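Local atomic coordinates of 3-oxoacyl-[acyl-carrier-protein] reductase (Sinorhizobium meliloti, PDB entry 3U9L), a protein that probably reduces 3-oxoacyl groups carried on acyl carrier protein, using NADPH, as a member of the short-chain dehydrogenase/reductase family. Residues K6-T11 with E23-A28; G12-F17 with G41-N46; A103-P108 with H209-E214. All coordinates share one frame; numbering follows the deposited sequence.

From the N terminus, strand 7-10 runs into the glycine-rich turn and helix 16-27, and contact 1 closes that first excursion by laying the end of the helix back on the strand. Contact 2 opens inside this loop, at residues 12-17, and closes beyond it at 41-46, so the two cross along the chain; their centres are about 15 Å apart and they share helix 16-27. Together they tie the first strand, the turn after it and the start of helix 44-57 into one end of the Rossmann fold. Contact 3 follows in series, its centre about 40 Å from that of contact 1. It joins the loop before helix 108-136 to helix 209-217, beside the second subunit.

Contact 1 (K6-T11 with E23-A28); sequences KIILIT and EALAGA
Ile8, Ile10 and Leu25 meet with no flat group among them: there is no ring, amide or carboxylate to offer a face or an edge, and the contact is made wholly by branched methyls. Leu25 comes from helix 16-27 with its two methyls directed at the strand. Leu25 CD1 lies 4.0 Å from CD1 of Ile8 and 4.2 Å from CG2 of the same residue, so one leucine methyl meets both arms of the isoleucine. The other leucine branch, Leu25 CD2, stays 4.1 Å from Ile8 CD1. The two side chains cross at about a right angle, methyl against methyl. In Ile8, CG1 stands beside the backbone N (chi1 -53°) and the chain is extended beyond it (chi2 -177°), which carries CD1 out to the helix. Ile10, two residues on along the same side of the strand, adds a looser touch: Ile10 CD1 is 4.3 Å from Leu25 CD1. All these separations are those of ordinary van der Waals packing, without strain. Alternation along the strand sends Leu9 to the opposite side of the sheet, where Leu91 meets it.

This is the strand-to-helix packing of the first beta-alpha-beta unit in a Rossmann fold, made of strand 7-10, helix 16-27 and strand 31-36. Neighbouring strands complete the apolar layer, with Val32 and Ile92 also touching Leu25, while helix 242-252 packs alongside, its Val252 meeting Leu25 and its Val249 meeting Ala24.

Contact 2 (G12-F17 with G41-N46); sequences GASSGF and GRNASN
Asn46, in the first turn of helix 44-57, reaches across to Ser14 in the glycine-rich TGxxxGxG turn of a short-chain dehydrogenase, the segment that in relatives lies beside the cofactor's diphosphate. Asn46 CB starts 3.5 Å from the carbonyl oxygen Ser14 O. One atom further, Asn46 CG is beside Ser14 O at 3.4 Å. There the amide divides: OD1 also runs near Ser14 O, an approach of two acceptors that makes no bond, whereas Asn46 ND2 turns along Ser14 CB at 3.7 Å and gives a hydrogen to Asn43 OD1. With CG beside the backbone N (chi1 -74°), the amide can reach back by three residues to this partner. Without the amide, as with an alanine here, Asn43 OD1 would probably lose this donor and a gap would be likely to open beside Ser14. Asn43 is held from its other end too, its ND2 bonded to the carbonyl oxygen of Arg37, and Arg37 also makes a weak hydrogen bond to Ser14 OG. Asn43 OD1 also lies against the serine, 3.2 Å from Ser14 CB. The bond from Asn46 ND2 to Asn43 OD1 spans 2.9 Å, and its hydrogen meets a lone pair in the carbonyl plane at an N-H...O angle of 155°.

Contact 3 (A103-P108 with H209-E214); sequences AEAFTP and HARQAE
Glu104 and Arg211 cross at about a right angle, the carboxylate and guanidinium planes turned 86° apart, so the acid meets the arginine through one oxygen and not as a flat two-pronged pair. Arg211 NH1 gives a hydrogen to Glu104 OE2 at 2.5 Å, short enough for the exact length to be doubtful, with an N-H...O angle of 163°. The oxygen sits at the edge of the guanidinium, nearly in its plane, and uses its anti lone pair. Arg211 starts with CG opposite the backbone N (chi1 -175°), then bends at the next two torsions, passing Arg211 CD within 3.2 Å of Glu104 OE2. Nearer the backbone, Arg211 CG rests 3.9 Å from Ala105 CA. Helix 209-217 follows the break in the model after strand 183-190, in the region that forms the substrate-side lid in many short-chain dehydrogenases; here it packs on the loop leading into helix 108-136. The salt bridge lies at the dimer contact: Glu104 OE1 also pairs with Arg134 of the second subunit, and Arg211 NH1 bonds to Arg127 O of that subunit. The methyl of Ala105 lies against the helix backbone, Ala105 CB 3.7 Å from Gln212 N and 3.9 Å from Gln212 CB.

Contact 1 (K6-T11 with E23-A28)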
# COMPACT_ATOMS: atom_id res chain seq x y z
N LYS A 6 -17.21 -0.04 27.36
CA LYS A 6 -16.62 0.88 26.39
C LYS A 6 -17.63 1.25 25.35
O LYS A 6 -18.57 0.48 25.08
CB LYS A 6 -15.43 0.20 25.73
CG LYS A 6 -14.46 -0.27 26.81
CD LYS A 6 -13.07 -0.40 26.33
CE LYS A 6 -12.20 -0.88 27.48
NZ LYS A 6 -12.09 0.25 28.42
N ILE A 7 -17.44 2.43 24.78
CA ILE A 7 -18.21 2.84 23.63
C ILE A 7 -17.40 2.57 22.35
O ILE A 7 -16.29 3.05 22.18
CB ILE A 7 -18.63 4.31 23.76
CG1 ILE A 7 -19.51 4.48 25.02
CG2 ILE A 7 -19.31 4.76 22.49
CD1 ILE A 7 -19.48 5.85 25.55
N ILE A 8 -17.97 1.76 21.48
CA ILE A 8 -17.25 1.20 20.34
C ILE A 8 -17.94 1.44 19.02
O ILE A 8 -19.16 1.23 18.89
CB ILE A 8 -17.11 -0.34 20.51
CG1 ILE A 8 -16.51 -0.64 21.90
CG2 ILE A 8 -16.33 -0.93 19.37
CD1 ILE A 8 -16.24 -2.12 22.20
N LEU A 9 -17.19 1.89 18.03
CA LEU A 9 -17.72 2.04 16.68
C LEU A 9 -16.95 1.11 15.76
O LEU A 9 -15.70 1.15 15.76
CB LEU A 9 -17.58 3.47 16.21
CG LEU A 9 -17.77 3.71 14.70
CD1 LEU A 9 -19.20 3.35 14.17
CD2 LEU A 9 -17.42 5.20 14.40
N ILE A 10 -17.67 0.29 14.99
CA ILE A 10 -17.08 -0.58 13.96
C ILE A 10 -17.65 -0.21 12.60
O ILE A 10 -18.88 -0.09 12.44
CB ILE A 10 -17.48 -2.01 14.20
CG1 ILE A 10 -17.39 -2.30 15.68
CG2 ILE A 10 -16.65 -3.00 13.32
CD1 ILE A 10 -17.99 -3.61 16.01
N THR A 11 -16.78 -0.03 11.62
CA THR A 11 -17.22 0.26 10.27
C THR A 11 -17.41 -1.04 9.44
O THR A 11 -16.86 -2.11 9.77
CB THR A 11 -16.30 1.27 9.55
OG1 THR A 11 -15.00 0.71 9.39
CG2 THR A 11 -16.22 2.59 10.36
N GLU A 23 -21.25 -8.24 17.37
CA GLU A 23 -22.04 -9.09 18.26
C GLU A 23 -21.22 -9.60 19.45
O GLU A 23 -21.68 -9.57 20.59
CB GLU A 23 -22.68 -10.26 17.47
CG GLU A 23 -23.54 -9.74 16.34
CD GLU A 23 -24.17 -10.85 15.46
OE1 GLU A 23 -23.66 -12.01 15.44
OE2 GLU A 23 -25.20 -10.54 14.77
N ALA A 24 -20.01 -10.08 19.21
CA ALA A 24 -19.20 -10.55 20.34
C ALA A 24 -18.85 -9.45 21.34
O ALA A 24 -18.84 -9.67 22.57
CB ALA A 24 -17.91 -11.26 19.83
N LEU A 25 -18.55 -8.26 20.83
CA LEU A 25 -18.23 -7.14 21.72
C LEU A 25 -19.46 -6.75 22.54
O LEU A 25 -19.36 -6.41 23.71
CB LEU A 25 -17.70 -5.94 20.98
CG LEU A 25 -16.24 -6.13 20.50
CD1 LEU A 25 -15.91 -5.06 19.44
CD2 LEU A 25 -15.26 -6.07 21.71
N ALA A 26 -20.63 -6.80 21.90
CA ALA A 26 -21.86 -6.45 22.61
C ALA A 26 -22.13 -7.57 23.65
O ALA A 26 -22.59 -7.32 24.76
CB ALA A 26 -22.97 -6.32 21.61
N GLY A 27 -21.82 -8.82 23.29
CA GLY A 27 -21.95 -9.91 24.23
C GLY A 27 -21.08 -9.71 25.46
O GLY A 27 -21.42 -10.18 26.56
N ALA A 28 -19.96 -9.03 25.29
CA ALA A 28 -19.03 -8.80 26.37
C ALA A 28 -19.48 -7.61 27.18
O ALA A 28 -18.79 -7.20 28.09
CB ALA A 28 -17.63 -8.58 25.86

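Contact 2 (G12-F17 with G41-N46)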
# COMPACT_ATOMS: atom_id res chain seq x y z
N GLY A 12 -18.23 -0.95 8.40
CA GLY A 12 -18.46 -2.07 7.49
C GLY A 12 -18.90 -3.30 8.25
O GLY A 12 -18.43 -4.39 7.98
N ALA A 13 -19.80 -3.11 9.20
CA ALA A 13 -20.24 -4.20 10.07
C ALA A 13 -21.49 -4.98 9.61
O ALA A 13 -22.09 -5.66 10.42
CB ALA A 13 -20.48 -3.71 11.43
N SER A 14 -21.86 -4.88 8.33
CA SER A 14 -23.08 -5.54 7.86
C SER A 14 -23.02 -7.05 7.92
O SER A 14 -24.03 -7.70 8.12
CB SER A 14 -23.47 -5.10 6.45
OG SER A 14 -22.40 -5.30 5.56
N SER A 15 -21.83 -7.61 7.76
CA SER A 15 -21.64 -9.05 7.82
C SER A 15 -20.15 -9.32 8.08
O SER A 15 -19.38 -8.38 8.39
CB SER A 15 -22.01 -9.66 6.46
OG SER A 15 -21.30 -8.97 5.43
N GLY A 16 -19.74 -10.58 7.93
CA GLY A 16 -18.31 -10.90 7.92
C GLY A 16 -17.67 -10.75 9.28
O GLY A 16 -18.34 -10.98 10.31
N PHE A 17 -16.40 -10.34 9.33
CA PHE A 17 -15.75 -10.15 10.63
C PHE A 17 -16.43 -9.02 11.33
O PHE A 17 -16.52 -9.01 12.53
CB PHE A 17 -14.31 -9.69 10.49
CG PHE A 17 -13.43 -10.67 9.84
CD1 PHE A 17 -13.40 -11.98 10.25
CD2 PHE A 17 -12.60 -10.28 8.80
CE1 PHE A 17 -12.56 -12.90 9.60
CE2 PHE A 17 -11.77 -11.16 8.19
CZ PHE A 17 -11.74 -12.46 8.58
N GLY A 41 -31.95 0.48 2.24
CA GLY A 41 -31.98 -0.34 1.05
C GLY A 41 -31.15 -1.60 1.18
O GLY A 41 -31.55 -2.59 1.83
N ARG A 42 -29.97 -1.54 0.57
CA ARG A 42 -29.07 -2.68 0.43
C ARG A 42 -28.79 -3.49 1.72
O ARG A 42 -28.61 -4.70 1.67
CB ARG A 42 -27.75 -2.16 -0.18
CG ARG A 42 -26.53 -3.09 -0.08
CD ARG A 42 -25.21 -2.35 -0.44
NE ARG A 42 -24.98 -2.26 -1.90
CZ ARG A 42 -24.49 -3.25 -2.64
NH1 ARG A 42 -24.16 -4.42 -2.07
NH2 ARG A 42 -24.32 -3.10 -3.96
N ASN A 43 -28.71 -2.82 2.87
CA ASN A 43 -28.39 -3.53 4.12
C ASN A 43 -29.62 -3.75 5.04
O ASN A 43 -29.47 -4.12 6.21
CB ASN A 43 -27.25 -2.81 4.89
CG ASN A 43 -25.86 -3.16 4.35
OD1 ASN A 43 -25.52 -4.34 4.16
ND2 ASN A 43 -25.05 -2.14 4.09
N ALA A 44 -30.83 -3.54 4.51
CA ALA A 44 -32.05 -3.62 5.34
C ALA A 44 -32.16 -4.98 6.02
O ALA A 44 -32.49 -5.06 7.20
CB ALA A 44 -33.32 -3.31 4.54
N SER A 45 -31.82 -6.04 5.28
CA SER A 45 -31.88 -7.37 5.90
C SER A 45 -30.80 -7.60 6.94
O SER A 45 -31.02 -8.31 7.91
CB SER A 45 -31.80 -8.51 4.87
OG SER A 45 -32.91 -8.42 4.03
N ASN A 46 -29.63 -7.03 6.71
CA ASN A 46 -28.54 -7.19 7.65
C ASN A 46 -28.87 -6.48 8.94
O ASN A 46 -28.57 -6.99 10.02
CB ASN A 46 -27.24 -6.65 7.05
CG ASN A 46 -26.70 -7.57 6.01
OD1 ASN A 46 -26.73 -8.80 6.19
ND2 ASN A 46 -26.18 -7.01 4.91

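Contact 3 (A103-P108 with H209-E214)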
# COMPACT_ATOMS: atom_id res chain seq x y z
N ALA A 103 -3.98 -8.19 -13.04
CA ALA A 103 -3.86 -6.78 -12.62
C ALA A 103 -3.97 -5.85 -13.81
O ALA A 103 -4.54 -4.76 -13.71
CB ALA A 103 -2.51 -6.56 -11.94
N GLU A 104 -3.37 -6.24 -14.93
CA GLU A 104 -3.38 -5.43 -16.15
C GLU A 104 -4.77 -5.13 -16.65
O GLU A 104 -4.96 -4.12 -17.30
CB GLU A 104 -2.60 -6.13 -17.27
CG GLU A 104 -2.13 -5.14 -18.41
CD GLU A 104 -1.55 -5.87 -19.64
OE1 GLU A 104 -0.88 -6.92 -19.46
OE2 GLU A 104 -1.72 -5.37 -20.79
N ALA A 105 -5.76 -5.99 -16.33
CA ALA A 105 -7.13 -5.86 -16.84
C ALA A 105 -8.00 -4.95 -15.99
O ALA A 105 -9.12 -4.57 -16.38
CB ALA A 105 -7.81 -7.28 -17.01
N PHE A 106 -7.52 -4.63 -14.80
CA PHE A 106 -8.16 -3.63 -13.94
C PHE A 106 -7.76 -2.24 -14.39
O PHE A 106 -6.58 -1.99 -14.62
CB PHE A 106 -7.75 -3.82 -12.46
CG PHE A 106 -8.42 -4.98 -11.79
CD1 PHE A 106 -9.74 -4.87 -11.34
CD2 PHE A 106 -7.76 -6.17 -11.62
CE1 PHE A 106 -10.39 -5.98 -10.73
CE2 PHE A 106 -8.36 -7.25 -11.01
CZ PHE A 106 -9.69 -7.16 -10.56
N THR A 107 -8.72 -1.33 -14.51
CA THR A 107 -8.39 0.00 -14.95
C THR A 107 -7.79 0.87 -13.80
O THR A 107 -7.96 0.52 -12.63
CB THR A 107 -9.62 0.68 -15.51
OG1 THR A 107 -10.55 0.87 -14.47
CG2 THR A 107 -10.26 -0.19 -16.59
N PRO A 108 -7.13 1.96 -14.16
CA PRO A 108 -6.55 2.87 -13.17
C PRO A 108 -7.61 3.34 -12.18
O PRO A 108 -7.32 3.48 -10.99
CB PRO A 108 -6.06 4.04 -14.02
CG PRO A 108 -5.76 3.44 -15.35
CD PRO A 108 -6.79 2.35 -15.54
N HIS A 209 -12.72 -6.25 -20.14
CA HIS A 209 -13.02 -7.64 -20.45
C HIS A 209 -12.14 -8.18 -21.54
O HIS A 209 -11.67 -9.32 -21.47
CB HIS A 209 -14.50 -7.78 -20.86
CG HIS A 209 -15.46 -7.38 -19.79
ND1 HIS A 209 -15.26 -7.67 -18.45
CD2 HIS A 209 -16.62 -6.68 -19.84
CE1 HIS A 209 -16.24 -7.18 -17.73
NE2 HIS A 209 -17.09 -6.57 -18.55
N ALA A 210 -11.91 -7.37 -22.55
CA ALA A 210 -11.06 -7.76 -23.67
C ALA A 210 -9.63 -8.07 -23.22
O ALA A 210 -9.05 -9.06 -23.68
CB ALA A 210 -11.04 -6.64 -24.71
N ARG A 211 -9.05 -7.21 -22.37
CA ARG A 211 -7.72 -7.49 -21.82
C ARG A 211 -7.71 -8.78 -20.99
O ARG A 211 -6.80 -9.58 -21.10
CB ARG A 211 -7.19 -6.32 -20.97
CG ARG A 211 -5.76 -6.50 -20.48
CD ARG A 211 -4.80 -5.88 -21.45
NE ARG A 211 -5.24 -4.51 -21.79
CZ ARG A 211 -4.50 -3.40 -21.74
NH1 ARG A 211 -3.23 -3.40 -21.35
NH2 ARG A 211 -5.08 -2.26 -22.10
N GLN A 212 -8.73 -8.98 -20.17
CA GLN A 212 -8.84 -10.20 -19.41
C GLN A 212 -8.95 -11.41 -20.36
O GLN A 212 -8.28 -12.45 -20.16
CB GLN A 212 -10.07 -10.12 -18.51
CG GLN A 212 -10.32 -11.40 -17.72
CD GLN A 212 -11.22 -11.16 -16.51
OE1 GLN A 212 -12.18 -10.41 -16.58
NE2 GLN A 212 -10.87 -11.78 -15.39
N ALA A 213 -9.75 -11.25 -21.43
CA ALA A 213 -9.86 -12.36 -22.40
C ALA A 213 -8.52 -12.69 -23.04
O ALA A 213 -8.23 -13.87 -23.28
CB ALA A 213 -10.96 -12.11 -23.43
N GLU A 214 -7.67 -11.69 -23.29
CA GLU A 214 -6.30 -11.98 -23.75
C GLU A 214 -5.54 -12.81 -22.77
O GLU A 214 -4.73 -13.66 -23.18
CB GLU A 214 -5.45 -10.71 -23.96
CG GLU A 214 -5.65 -10.02 -25.25
CD GLU A 214 -5.00 -8.62 -25.26
OE1 GLU A 214 -3.77 -8.50 -24.97
OE2 GLU A 214 -5.72 -7.65 -25.62